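Local coordinates for protein beta-N-acetylhexosaminidase (Bacteroides fragilis, PDB 4PYS) that probably releases terminal beta-linked N-acetylhexosamine residues from glycoconjugates by hydrolysis, as a glycoside hydrolase of family 20, at residues A[383-389]-A[415-420]. Residues are numbered along the deposited sequence; the frame is centred on the assembly and turned at random.
Sequences CGTNYYT and RNPSYR. With FMT (formic acid), chain J; FMT (formic acid), chain H.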
ATOM      1  N   CYS A 383      10.955  -2.504  -2.731  1.00 19.87           N
ATOM      2  CA  CYS A 383      11.283  -3.853  -2.273  1.00 19.39           C
ATOM      3  C   CYS A 383      10.051  -4.525  -1.703  1.00 19.48           C
ATOM      4  O   CYS A 383       9.618  -4.201  -0.595  1.00 20.23           O
ATOM      5  CB  CYS A 383      12.398  -3.816  -1.210  1.00 17.93           C
ATOM      6  SG  CYS A 383      13.918  -3.040  -1.770  1.00 25.55           S
ATOM      7  N   GLY A 384       9.485  -5.471  -2.457  1.00 21.20           N
ATOM      8  CA  GLY A 384       8.264  -6.141  -2.038  1.00 20.57           C
ATOM      9  C   GLY A 384       8.329  -7.637  -2.261  1.00 21.33           C
ATOM     10  O   GLY A 384       7.433  -8.225  -2.868  1.00 21.05           O
ATOM     11  N   THR A 385       9.384  -8.260  -1.748  1.00 19.87           N
ATOM     12  CA  THR A 385       9.644  -9.667  -2.043  1.00 20.51           C
ATOM     13  C   THR A 385       8.666 -10.601  -1.346  1.00 21.98           C
ATOM     14  O   THR A 385       8.265 -10.358  -0.195  1.00 20.09           O
ATOM     15  CB  THR A 385      11.096 -10.051  -1.697  1.00 22.79           C
ATOM     16  OG1 THR A 385      11.389  -9.654  -0.354  1.00 20.94           O
ATOM     17  CG2 THR A 385      12.054  -9.337  -2.624  1.00 21.53           C
ATOM     18  N   ASN A 386       8.276 -11.665  -2.046  1.00 19.81           N
ATOM     19  CA  ASN A 386       7.321 -12.613  -1.495  1.00 22.52           C
ATOM     20  C   ASN A 386       7.770 -13.186  -0.157  1.00 21.14           C
ATOM     21  O   ASN A 386       7.007 -13.158   0.814  1.00 20.88           O
ATOM     22  CB  ASN A 386       6.913 -13.708  -2.510  1.00 21.67           C
ATOM     23  CG  ASN A 386       8.082 -14.267  -3.323  1.00 25.82           C
ATOM     24  OD1 ASN A 386       9.254 -14.152  -2.960  1.00 25.04           O
ATOM     25  ND2 ASN A 386       7.744 -14.912  -4.442  1.00 24.50           N
ATOM     26  N   TYR A 387       9.002 -13.686  -0.098  1.00 21.74           N
ATOM     27  CA  TYR A 387       9.685 -13.820   1.194  1.00 20.38           C
ATOM     28  C   TYR A 387      10.228 -12.427   1.524  1.00 18.03           C
ATOM     29  O   TYR A 387      11.102 -11.950   0.795  1.00 20.19           O
ATOM     30  CB  TYR A 387      10.907 -14.736   1.056  1.00 18.55           C
ATOM     31  CG  TYR A 387      10.639 -16.217   0.891  1.00 21.00           C
ATOM     32  CD1 TYR A 387       9.344 -16.723   0.821  1.00 22.93           C
ATOM     33  CD2 TYR A 387      11.699 -17.112   0.826  1.00 26.37           C
ATOM     34  CE1 TYR A 387       9.119 -18.096   0.673  1.00 29.14           C
ATOM     35  CE2 TYR A 387      11.487 -18.469   0.681  1.00 30.44           C
ATOM     36  CZ  TYR A 387      10.201 -18.955   0.605  1.00 34.48           C
ATOM     37  OH  TYR A 387      10.011 -20.313   0.459  1.00 34.01           O
ATOM     38  N   TYR A 388       9.753 -11.749   2.575  1.00 17.87           N
ATOM     39  CA  TYR A 388       8.658 -12.176   3.445  1.00 16.32           C
ATOM     40  C   TYR A 388       7.687 -11.020   3.644  1.00 20.03           C
ATOM     41  O   TYR A 388       7.372 -10.626   4.782  1.00 17.52           O
ATOM     42  CB  TYR A 388       9.214 -12.590   4.812  1.00 19.84           C
ATOM     43  CG  TYR A 388      10.070 -13.832   4.744  1.00 17.12           C
ATOM     44  CD1 TYR A 388       9.509 -15.063   4.419  1.00 19.84           C
ATOM     45  CD2 TYR A 388      11.434 -13.789   5.029  1.00 23.66           C
ATOM     46  CE1 TYR A 388      10.278 -16.207   4.353  1.00 22.79           C
ATOM     47  CE2 TYR A 388      12.209 -14.938   4.970  1.00 24.63           C
ATOM     48  CZ  TYR A 388      11.624 -16.145   4.637  1.00 24.50           C
ATOM     49  OH  TYR A 388      12.384 -17.301   4.572  1.00 24.32           O
ATOM     50  N   THR A 389       7.211 -10.465   2.531  1.00 19.88           N
ATOM     51  CA  THR A 389       6.242  -9.383   2.594  1.00 17.30           C
ATOM     52  C   THR A 389       4.873  -9.793   2.080  1.00 18.19           C
ATOM     53  O   THR A 389       3.938  -8.990   2.139  1.00 17.72           O
ATOM     54  CB  THR A 389       6.699  -8.118   1.810  1.00 19.21           C
ATOM     55  OG1 THR A 389       6.527  -8.316   0.391  1.00 20.15           O
ATOM     56  CG2 THR A 389       8.160  -7.773   2.125  1.00 20.22           C
ATOM     57  N   ARG A 415      14.801 -12.196   8.739  1.00 18.35           N
ATOM     58  CA  ARG A 415      15.384 -12.707   7.493  1.00 17.12           C
ATOM     59  C   ARG A 415      14.725 -12.151   6.220  1.00 24.96           C
ATOM     60  O   ARG A 415      14.739 -12.802   5.179  1.00 21.28           O
ATOM     61  CB  ARG A 415      15.357 -14.251   7.486  1.00 23.74           C
ATOM     62  CG  ARG A 415      16.404 -14.893   8.422  1.00 33.04           C
ATOM     63  CD  ARG A 415      16.273 -16.429   8.514  1.00 34.26           C
ATOM     64  NE  ARG A 415      15.009 -16.842   9.123  1.00 36.77           N
ATOM     65  CZ  ARG A 415      14.807 -16.955  10.435  1.00 37.67           C
ATOM     66  NH1 ARG A 415      15.782 -16.684  11.296  1.00 33.74           N
ATOM     67  NH2 ARG A 415      13.626 -17.337  10.893  1.00 29.54           N
ATOM     68  N   ASN A 416      14.188 -10.939   6.300  1.00 20.22           N
ATOM     69  CA  ASN A 416      13.449 -10.349   5.170  1.00 17.91           C
ATOM     70  C   ASN A 416      14.389  -9.733   4.144  1.00 21.69           C
ATOM     71  O   ASN A 416      15.058  -8.747   4.439  1.00 21.61           O
ATOM     72  CB  ASN A 416      12.509  -9.270   5.709  1.00 17.30           C
ATOM     73  CG  ASN A 416      11.536  -8.752   4.669  1.00 20.06           C
ATOM     74  OD1 ASN A 416      11.447  -9.279   3.558  1.00 20.06           O
ATOM     75  ND2 ASN A 416      10.793  -7.711   5.031  1.00 17.02           N
ATOM     76  N   PRO A 417      14.429 -10.294   2.923  1.00 20.05           N
ATOM     77  CA  PRO A 417      15.286  -9.730   1.874  1.00 23.93           C
ATOM     78  C   PRO A 417      14.937  -8.280   1.543  1.00 22.07           C
ATOM     79  O   PRO A 417      15.802  -7.549   1.048  1.00 23.34           O
ATOM     80  CB  PRO A 417      14.975 -10.619   0.663  1.00 28.26           C
ATOM     81  CG  PRO A 417      14.523 -11.918   1.247  1.00 27.19           C
ATOM     82  CD  PRO A 417      13.737 -11.518   2.472  1.00 20.77           C
ATOM     83  N   SER A 418      13.694  -7.880   1.807  1.00 19.08           N
ATOM     84  CA  SER A 418      13.253  -6.524   1.488  1.00 20.98           C
ATOM     85  C   SER A 418      13.674  -5.487   2.531  1.00 21.44           C
ATOM     86  O   SER A 418      13.567  -4.287   2.292  1.00 20.04           O
ATOM     87  CB  SER A 418      11.743  -6.485   1.265  1.00 22.64           C
ATOM     88  OG  SER A 418      11.421  -7.065   0.014  1.00 21.17           O
ATOM     89  N   TYR A 419      14.169  -5.947   3.673  1.00 19.83           N
ATOM     90  CA  TYR A 419      14.661  -5.038   4.708  1.00 19.65           C
ATOM     91  C   TYR A 419      16.161  -4.848   4.551  1.00 21.42           C
ATOM     92  O   TYR A 419      16.950  -5.774   4.787  1.00 21.70           O
ATOM     93  CB  TYR A 419      14.313  -5.576   6.107  1.00 17.18           C
ATOM     94  CG  TYR A 419      14.808  -4.681   7.217  1.00 19.15           C
ATOM     95  CD1 TYR A 419      14.615  -3.303   7.164  1.00 19.52           C
ATOM     96  CD2 TYR A 419      15.489  -5.206   8.313  1.00 22.09           C
ATOM     97  CE1 TYR A 419      15.084  -2.463   8.192  1.00 18.87           C
ATOM     98  CE2 TYR A 419      15.953  -4.378   9.336  1.00 21.73           C
ATOM     99  CZ  TYR A 419      15.738  -3.008   9.268  1.00 25.09           C
ATOM    100  OH  TYR A 419      16.198  -2.186  10.287  1.00 24.60           O
ATOM    101  N   ARG A 420      16.559  -3.649   4.121  1.00 21.82           N
ATOM    102  CA  ARG A 420      17.955  -3.369   3.807  1.00 23.14           C
ATOM    103  C   ARG A 420      18.392  -2.093   4.532  1.00 24.03           C
ATOM    104  O   ARG A 420      18.502  -1.026   3.922  1.00 26.59           O
ATOM    105  CB  ARG A 420      18.131  -3.246   2.282  1.00 27.92           C
ATOM    106  CG  ARG A 420      17.708  -4.519   1.531  1.00 29.51           C
ATOM    107  CD  ARG A 420      17.541  -4.319   0.011  1.00 29.29           C
ATOM    108  NE  ARG A 420      18.743  -3.809  -0.649  1.00 32.88           N
ATOM    109  CZ  ARG A 420      19.658  -4.567  -1.253  1.00 38.81           C
ATOM    110  NH1 ARG A 420      19.530  -5.886  -1.282  1.00 41.08           N
ATOM    111  NH2 ARG A 420      20.718  -4.004  -1.830  1.00 41.14           N
TER
HETATM  112  C   FMT J 608      10.895 -19.928   4.703  1.00 53.80           C
HETATM  113  O1  FMT J 608      11.525 -19.770   3.661  1.00 47.73           O
HETATM  114  O2  FMT J 608       9.923 -20.679   4.811  1.00 66.92           O
HETATM  115  C   FMT H 606       4.181 -15.749  -4.813  1.00 22.64           C
HETATM  116  O1  FMT H 606       5.366 -16.044  -4.949  1.00 33.69           O
HETATM  117  O2  FMT H 606       3.293 -16.578  -4.586  1.00 34.03           O
HETATM  118  O   HOH W   1      13.728 -18.025   6.960  1.00 45.27           O
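Two backbone amides grip Asn416 OD1 from opposite faces of its carboxamide. Tyr388 N crosses from the other segment, lying 3.2 Å from Asn416 OD1 in a fairly straight bond (165° at the hydrogen), while Ser418 N, two residues on, closes an Asx turn. Neither donor lies in the carbonyl plane, and the amide's other end, ND2, is tied to Gln460, so the flat group is fixed in its rotation. With CG anti to the main-chain N (chi1 -171°), the side chain swings across to bring OD1 to Tyr388 N. Asn416 also begins the type I turn that ends at Tyr419.

Deeper in, Ser418 OG donates to Thr385 OG1 at 2.6 Å, and Thr385 OG1 in turn donates to Tyr387 O, also at 2.6 Å: two hydrogen bonds in series that end on the carbonyl oxygen of the peptide joining Tyr387 to Tyr388, which is cis. Pro417 packs against this peptide, its CD 3.2 Å from Tyr387 O, and Trp363 also touches the proline. The family 20 catalytic domain is a TIM barrel, and here the chain leaves strand 381-383 at Cys383 and meets the loop that leads into the neighbouring parallel strand 428-435. Cys383 CB packs on the serine side chain, 3.6 Å from Ser418 OG.

Toward the surface, consistent with the cis bond, Tyr387 CB sits over the centre of the Tyr388 ring, 3.6 Å above its plane. The Tyr388 ring turns an edge to the other segment, with CE2 3.3 Å from Arg415 O, and its CD2 touches Pro417 CD. At the ring's far end, Tyr388 OH donates to a formic acid molecule, probably from the crystallisation liquor, and accepts from a water that receives the N-H of Arg415 NE; the guanidinium also pairs with Asp411.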